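Local coordinates for protein FMN-dependent NADH:quinone oxidoreductase 1 (Bacillus anthracis, PDB 3U7I) that probably reduces quinones and cleaves the azo bond of aromatic azo compounds at the expense of NADH, using one bound FMN per subunit of a homodimer, at residues 20-23 with 24-28; 55-59 with 60-64; 107-110 with 111-115. All coordinates share one frame; numbering follows the deposited sequence.

Contact 1 (20-23 with 24-28); sequences SSVS and IKVFK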
loop_
_atom_site.group_PDB
_atom_site.type_symbol
_atom_site.label_atom_id
_atom_site.label_comp_id
_atom_site.label_asym_id
_atom_site.label_seq_id
_atom_site.Cartn_x
_atom_site.Cartn_y
_atom_site.Cartn_z
ATOM N N SER C 20 -10.233 -19.806 -9.934
ATOM C CA SER C 20 -9.413 -19.551 -11.118
ATOM C C SER C 20 -8.222 -18.608 -10.876
ATOM O O SER C 20 -7.426 -18.367 -11.785
ATOM C CB SER C 20 -10.286 -18.991 -12.240
ATOM O OG SER C 20 -10.841 -17.740 -11.869
ATOM N N SER C 21 -8.107 -18.074 -9.661
ATOM C CA SER C 21 -6.996 -17.190 -9.304
ATOM C C SER C 21 -5.757 -18.003 -8.980
ATOM O O SER C 21 -5.811 -18.900 -8.132
ATOM C CB SER C 21 -7.358 -16.333 -8.090
ATOM O OG SER C 21 -8.472 -15.506 -8.366
ATOM N N VAL C 22 -4.643 -17.686 -9.641
ATOM C CA VAL C 22 -3.391 -18.421 -9.425
ATOM C C VAL C 22 -2.981 -18.512 -7.946
ATOM O O VAL C 22 -2.672 -19.601 -7.446
ATOM C CB VAL C 22 -2.233 -17.855 -10.263
ATOM C CG1 VAL C 22 -0.946 -18.599 -9.946
ATOM C CG2 VAL C 22 -2.556 -17.970 -11.745
ATOM N N SER C 23 -2.992 -17.376 -7.249
ATOM C CA SER C 23 -2.658 -17.353 -5.825
ATOM C C SER C 23 -3.668 -18.139 -4.972
ATOM O O SER C 23 -3.301 -18.764 -3.979
ATOM C CB SER C 23 -2.506 -15.916 -5.314
ATOM O OG SER C 23 -3.714 -15.188 -5.426
ATOM N N ILE C 24 -4.936 -18.117 -5.361
ATOM C CA ILE C 24 -5.957 -18.887 -4.650
ATOM C C ILE C 24 -5.795 -20.403 -4.882
ATOM O O ILE C 24 -5.913 -21.184 -3.941
ATOM C CB ILE C 24 -7.387 -18.403 -4.999
ATOM C CG1 ILE C 24 -7.576 -16.943 -4.551
ATOM C CG2 ILE C 24 -8.429 -19.301 -4.354
ATOM C CD1 ILE C 24 -8.824 -16.253 -5.103
ATOM N N LYS C 25 -5.506 -20.811 -6.121
ATOM C CA LYS C 25 -5.186 -22.211 -6.411
ATOM C C LYS C 25 -3.999 -22.688 -5.593
ATOM O O LYS C 25 -4.050 -23.754 -4.988
ATOM C CB LYS C 25 -4.882 -22.432 -7.899
ATOM C CG LYS C 25 -6.110 -22.601 -8.755
ATOM C CD LYS C 25 -5.774 -22.960 -10.192
ATOM C CE LYS C 25 -6.989 -22.710 -11.079
ATOM N NZ LYS C 25 -7.112 -23.667 -12.221
ATOM N N VAL C 26 -2.925 -21.904 -5.588
ATOM C CA VAL C 26 -1.718 -22.277 -4.849
ATOM C C VAL C 26 -1.980 -22.359 -3.338
ATOM O O VAL C 26 -1.501 -23.272 -2.664
ATOM C CB VAL C 26 -0.559 -21.305 -5.151
ATOM C CG1 VAL C 26 0.683 -21.673 -4.346
ATOM C CG2 VAL C 26 -0.254 -21.299 -6.645
ATOM N N PHE C 27 -2.750 -21.404 -2.818
ATOM C CA PHE C 27 -3.154 -21.414 -1.413
ATOM C C PHE C 27 -3.982 -22.651 -1.046
ATOM O O PHE C 27 -3.771 -23.267 0.003
ATOM C CB PHE C 27 -3.949 -20.148 -1.059
ATOM C CG PHE C 27 -4.775 -20.298 0.187
ATOM C CD1 PHE C 27 -4.161 -20.488 1.417
ATOM C CD2 PHE C 27 -6.162 -20.279 0.128
ATOM C CE1 PHE C 27 -4.906 -20.648 2.570
ATOM C CE2 PHE C 27 -6.919 -20.432 1.282
ATOM C CZ PHE C 27 -6.286 -20.622 2.505
ATOM N N LYS C 28 -4.943 -22.998 -1.898
ATOM C CA LYS C 28 -5.795 -24.154 -1.631
ATOM C C LYS C 28 -4.981 -25.452 -1.645
ATOM O O LYS C 28 -5.230 -26.376 -0.861
ATOM C CB LYS C 28 -6.954 -24.206 -2.627
ATOM C CG LYS C 28 -7.974 -23.087 -2.440
ATOM C CD LYS C 28 -8.650 -22.737 -3.771
ATOM C CE LYS C 28 -10.166 -22.823 -3.684
ATOM N NZ LYS C 28 -10.606 -24.204 -3.320
#
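Ser21 and Ile24 touch where the chain 20-28 enters helix 22-37. Followed outward, the CB-CG1-CD1 arm of Ile24 stays close to Ser21. Its CB lies 3.5 Å from Ser21 O, and CG1 passes alongside Ser21 CB. The terminal CD1 then presses on Ser21 CB at 3.3 Å, tighter than a usual van der Waals contact, and also borders Ser21 OG. This course follows from a chi1 of -63°, which sets CG1 opposite the carbonyl carbon and turns it back toward the N-terminal end of the helix.

Ser21 occupies the N-cap position, yet its hydroxyl makes no capping bond. Its backbone carbonyl instead receives Lys25 N at 2.8 Å. Two further rungs follow: Val26 N reaches Val22 O at 3.0 Å, and Phe27 N reaches Ser23 O at 2.9 Å. One turn apart, CG1 of Val22 and CG2 of Val26 meet loosely, and the same Val26 methyl lies 3.1 Å from Val22 O, while the CE of Lys25 runs back to the CA of Ser20, 4.0 Å away.

His13 covers Ser21, Ser23 and Ile24; Val26 and Phe27 face Ile147 of strand 143-149, and Val26 also packs on Ala202 and Val206 of helix 195-214. Ser21, Val22 and Ser23 are predicted to bind FMN, consistent with the flavodoxin-like fold, in which the loop after the first strand and the start of the following helix receive the FMN phosphate.

Contact 2 (55-59 with 60-64); sequences PMIDK and TVLSA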
loop_
_atom_site.group_PDB
_atom_site.type_symbol
_atom_site.label_atom_id
_atom_site.label_comp_id
_atom_site.label_asym_id
_atom_site.label_seq_id
_atom_site.Cartn_x
_atom_site.Cartn_y
_atom_site.Cartn_z
ATOM N N PRO C 55 -11.749 -2.191 8.895
ATOM C CA PRO C 55 -11.834 -0.728 8.987
ATOM C C PRO C 55 -10.615 -0.000 8.413
ATOM O O PRO C 55 -9.459 -0.332 8.680
ATOM C CB PRO C 55 -11.967 -0.480 10.497
ATOM C CG PRO C 55 -12.657 -1.716 11.001
ATOM C CD PRO C 55 -12.065 -2.841 10.185
HETATM N N MSE C 56 -10.906 1.007 7.609
HETATM C CA MSE C 56 -9.902 1.892 7.063
HETATM C C MSE C 56 -9.675 3.048 8.043
HETATM O O MSE C 56 -10.631 3.527 8.657
HETATM C CB MSE C 56 -10.444 2.444 5.745
HETATM C CG MSE C 56 -9.567 3.430 5.074
HETATM SE SE MSE C 56 -10.543 4.141 3.578
HETATM C CE MSE C 56 -11.784 5.318 4.536
ATOM N N ILE C 57 -8.430 3.509 8.194
ATOM C CA ILE C 57 -8.184 4.752 8.942
ATOM C C ILE C 57 -8.827 5.952 8.222
ATOM O O ILE C 57 -8.369 6.372 7.148
ATOM C CB ILE C 57 -6.665 5.045 9.163
ATOM C CG1 ILE C 57 -6.001 3.972 10.036
ATOM C CG2 ILE C 57 -6.464 6.422 9.808
ATOM C CD1 ILE C 57 -4.473 4.118 10.128
ATOM N N ASP C 58 -9.896 6.489 8.801
ATOM C CA ASP C 58 -10.503 7.722 8.289
ATOM C C ASP C 58 -10.669 8.760 9.408
ATOM O O ASP C 58 -10.184 8.558 10.525
ATOM C CB ASP C 58 -11.845 7.444 7.582
ATOM C CG ASP C 58 -12.842 6.695 8.469
ATOM O OD1 ASP C 58 -12.720 6.753 9.714
ATOM O OD2 ASP C 58 -13.754 6.044 7.919
ATOM N N LYS C 59 -11.341 9.870 9.101
ATOM C CA LYS C 59 -11.631 10.905 10.102
ATOM C C LYS C 59 -12.187 10.323 11.405
ATOM O O LYS C 59 -11.812 10.749 12.494
ATOM C CB LYS C 59 -12.623 11.940 9.551
ATOM C CG LYS C 59 -12.115 12.757 8.391
ATOM C CD LYS C 59 -13.169 13.748 7.916
ATOM C CE LYS C 59 -12.839 14.276 6.527
ATOM N NZ LYS C 59 -13.772 15.369 6.088
ATOM N N THR C 60 -13.092 9.356 11.290
ATOM C CA THR C 60 -13.747 8.800 12.471
ATOM C C THR C 60 -12.793 7.989 13.346
ATOM O O THR C 60 -12.844 8.086 14.565
ATOM C CB THR C 60 -14.988 7.947 12.107
ATOM O OG1 THR C 60 -15.884 8.718 11.301
ATOM C CG2 THR C 60 -15.722 7.499 13.366
ATOM N N VAL C 61 -11.926 7.188 12.722
ATOM C CA VAL C 61 -10.945 6.380 13.452
ATOM C C VAL C 61 -9.898 7.258 14.163
ATOM O O VAL C 61 -9.534 6.996 15.317
ATOM C CB VAL C 61 -10.245 5.355 12.519
ATOM C CG1 VAL C 61 -9.051 4.702 13.222
ATOM C CG2 VAL C 61 -11.233 4.303 12.036
ATOM N N LEU C 62 -9.419 8.296 13.467
ATOM C CA LEU C 62 -8.445 9.231 14.029
ATOM C C LEU C 62 -9.054 9.992 15.208
ATOM O O LEU C 62 -8.385 10.253 16.211
ATOM C CB LEU C 62 -7.943 10.203 12.957
ATOM C CG LEU C 62 -7.180 9.567 11.794
ATOM C CD1 LEU C 62 -6.909 10.578 10.674
ATOM C CD2 LEU C 62 -5.895 8.973 12.308
ATOM N N SER C 63 -10.331 10.336 15.077
ATOM C CA SER C 63 -11.085 10.944 16.168
ATOM C C SER C 63 -11.224 9.989 17.367
ATOM O O SER C 63 -10.997 10.372 18.519
ATOM C CB SER C 63 -12.465 11.372 15.658
ATOM O OG SER C 63 -13.299 11.795 16.720
ATOM N N ALA C 64 -11.609 8.747 17.088
ATOM C CA ALA C 64 -11.757 7.730 18.118
ATOM C C ALA C 64 -10.441 7.566 18.862
ATOM O O ALA C 64 -10.400 7.561 20.097
ATOM C CB ALA C 64 -12.182 6.416 17.498
#
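The backbone of Asp58 and Lys59 turns from an extended loop into helix 59-68, with Leu62 N bonded to Asp58 O at 3.1 Å and Ser63 N to Lys59 O at 3.0 Å. Asp58 caps this first turn. Its CG sits between its own backbone N and carbonyl carbon (chi1 55°), which folds the carboxylate over the helix end. There OD1 takes a fairly straight bond from Val61 N at 3.1 Å and a weak, bent one from Thr60 N. One carboxylate oxygen thus serves two amides of the first turn, where the helix dipole would probably favour its negative charge.

Before the cap, Ile57 and Leu62 meet at about a right angle, CG2 of Ile57 lying 3.6 Å from CD2 of Leu62. Leu62 CG also rests 3.4 Å from Asp58 O, and Val61 CG2 reaches back to the carbonyl O of Met56, a residue present as selenomethionine. The hydroxyl of Ser63 bonds to Glu78 of helix 76-94, while Ile57 packs on His105 and Leu62 on Lys15 of the second subunit. The arrangement is an aspartate N-cap with a hydrophobic staple, Ile57 to Leu62, across it.

Contact 3 (107-110 with 111-115); sequences FNIP and SKLKD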
loop_
_atom_site.group_PDB
_atom_site.type_symbol
_atom_site.label_atom_id
_atom_site.label_comp_id
_atom_site.label_asym_id
_atom_site.label_seq_id
_atom_site.Cartn_x
_atom_site.Cartn_y
_atom_site.Cartn_z
ATOM N N PHE C 107 2.985 -3.275 -7.947
ATOM C CA PHE C 107 4.234 -3.338 -7.183
ATOM C C PHE C 107 4.126 -3.020 -5.699
ATOM O O PHE C 107 5.117 -2.607 -5.089
ATOM C CB PHE C 107 5.308 -2.454 -7.826
ATOM C CG PHE C 107 5.521 -2.735 -9.286
ATOM C CD1 PHE C 107 6.314 -3.792 -9.693
ATOM C CD2 PHE C 107 4.917 -1.942 -10.251
ATOM C CE1 PHE C 107 6.510 -4.053 -11.039
ATOM C CE2 PHE C 107 5.102 -2.194 -11.596
ATOM C CZ PHE C 107 5.904 -3.249 -11.995
ATOM N N ASN C 108 2.938 -3.199 -5.121
ATOM C CA ASN C 108 2.743 -2.967 -3.680
ATOM C C ASN C 108 1.631 -3.865 -3.169
ATOM O O ASN C 108 0.935 -4.508 -3.960
ATOM C CB ASN C 108 2.395 -1.495 -3.395
ATOM C CG ASN C 108 2.993 -0.975 -2.080
ATOM O OD1 ASN C 108 3.141 -1.715 -1.090
ATOM N ND2 ASN C 108 3.326 0.320 -2.064
ATOM N N ILE C 109 1.459 -3.908 -1.851
ATOM C CA ILE C 109 0.387 -4.689 -1.258
ATOM C C ILE C 109 -0.975 -4.112 -1.668
ATOM O O ILE C 109 -1.098 -2.899 -1.890
ATOM C CB ILE C 109 0.507 -4.735 0.281
ATOM C CG1 ILE C 109 0.359 -3.325 0.885
ATOM C CG2 ILE C 109 1.839 -5.377 0.681
ATOM C CD1 ILE C 109 0.314 -3.300 2.406
ATOM N N PRO C 110 -1.997 -4.982 -1.797
ATOM C CA PRO C 110 -3.360 -4.507 -2.050
ATOM C C PRO C 110 -3.787 -3.456 -1.025
ATOM O O PRO C 110 -3.422 -3.543 0.145
ATOM C CB PRO C 110 -4.201 -5.780 -1.891
ATOM C CG PRO C 110 -3.289 -6.876 -2.288
ATOM C CD PRO C 110 -1.928 -6.459 -1.768
ATOM N N SER C 111 -4.571 -2.475 -1.462
ATOM C CA SER C 111 -5.049 -1.428 -0.555
ATOM C C SER C 111 -5.648 -1.986 0.736
ATOM O O SER C 111 -5.396 -1.453 1.817
ATOM C CB SER C 111 -6.056 -0.522 -1.252
ATOM O OG SER C 111 -7.136 -1.272 -1.767
ATOM N N LYS C 112 -6.442 -3.050 0.633
ATOM C CA LYS C 112 -7.061 -3.612 1.838
ATOM C C LYS C 112 -6.042 -4.297 2.759
ATOM O O LYS C 112 -6.270 -4.401 3.956
ATOM C CB LYS C 112 -8.253 -4.533 1.514
ATOM C CG LYS C 112 -9.469 -3.822 0.913
ATOM C CD LYS C 112 -9.951 -2.624 1.742
ATOM C CE LYS C 112 -10.436 -3.021 3.145
ATOM N NZ LYS C 112 -11.048 -1.851 3.889
ATOM N N LEU C 113 -4.902 -4.728 2.216
ATOM C CA LEU C 113 -3.833 -5.269 3.067
ATOM C C LEU C 113 -3.146 -4.144 3.859
ATOM O O LEU C 113 -2.718 -4.343 4.999
ATOM C CB LEU C 113 -2.813 -6.084 2.257
ATOM C CG LEU C 113 -1.740 -6.832 3.051
ATOM C CD1 LEU C 113 -2.359 -7.649 4.182
ATOM C CD2 LEU C 113 -0.907 -7.731 2.137
ATOM N N LYS C 114 -3.051 -2.961 3.256
ATOM C CA LYS C 114 -2.613 -1.780 4.001
ATOM C C LYS C 114 -3.582 -1.475 5.146
ATOM O O LYS C 114 -3.144 -1.238 6.271
ATOM C CB LYS C 114 -2.455 -0.557 3.089
ATOM C CG LYS C 114 -1.931 0.687 3.818
ATOM C CD LYS C 114 -0.741 0.343 4.725
ATOM C CE LYS C 114 0.030 1.588 5.217
ATOM N NZ LYS C 114 -0.809 2.603 5.911
ATOM N N ASP C 115 -4.891 -1.486 4.871
ATOM C CA ASP C 115 -5.888 -1.289 5.923
ATOM C C ASP C 115 -5.712 -2.328 7.028
ATOM O O ASP C 115 -5.848 -2.015 8.216
ATOM C CB ASP C 115 -7.312 -1.406 5.383
ATOM C CG ASP C 115 -7.708 -0.232 4.534
ATOM O OD1 ASP C 115 -7.077 0.836 4.660
ATOM O OD2 ASP C 115 -8.669 -0.376 3.754
#
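Pro110, Ile109 and Leu113 carry the start of helix 111-120. Pro110 holds the N-cap position, and its carbonyl serves the first turn: Lys114 N bonds to it at 3.2 Å, whereas the bond from Leu113 N, at 2.8 Å, is strongly bent and weak. The proline ring lies beside the Leu113 side chain and points the same way, CD being 4.1 Å from Leu113 CB.

Ile109 and Leu113 cross at about a right angle. The Leu113 methyl CD2 fits against the branch point of Ile109, 3.8 Å from Ile109 CB, with Ile109 CG2 almost as near. With chi1 at 63°, CG1 of Ile109 stands between the backbone N and the carbonyl carbon; CD1 is thereby carried over the first helical turn, 3.5 Å from Lys114 N. Just upstream, the amide of Ile109 is held by Asn108 OD1 at 2.9 Å. Within the first turns of the helix, Lys112 NZ forms a salt bridge with Asp115 OD2, at 2.8 Å, and also bonds to Val54 O.

Ser111 OG bonds to Asp115 of the second subunit; Lys114 NZ bonds to His105 O of that subunit and forms a salt bridge with Asp118 of its own chain. On the inner side, Pro110 rests on Leu102 and Leu113 on Ile100 of strand 97-103, while Ile109 and Leu113 pack on Leu170 of helix 165-177, so the contact is wedged between the central sheet, that helix and the dimer partner.

In the fold
Along the chain the three contacts come in series, none enclosing or crossing another, and each marks the entry from a loop into a helix. Contact 1 follows strand 6-11 and opens the helix that leads over to strand 43-48. Contact 2 ends the loop after that strand, at the outlying helix 59-68. Contact 3 follows the central strand 97-103 and begins helix 111-120. Contacts 2 and 3 touch, Met56 CG lying 3.6 Å from Asp115 OD1, and both face the second subunit. Contact 1 stands apart, its nearest atoms about 9 Å from contact 3 and about 20 Å from contact 2, at the predicted FMN site.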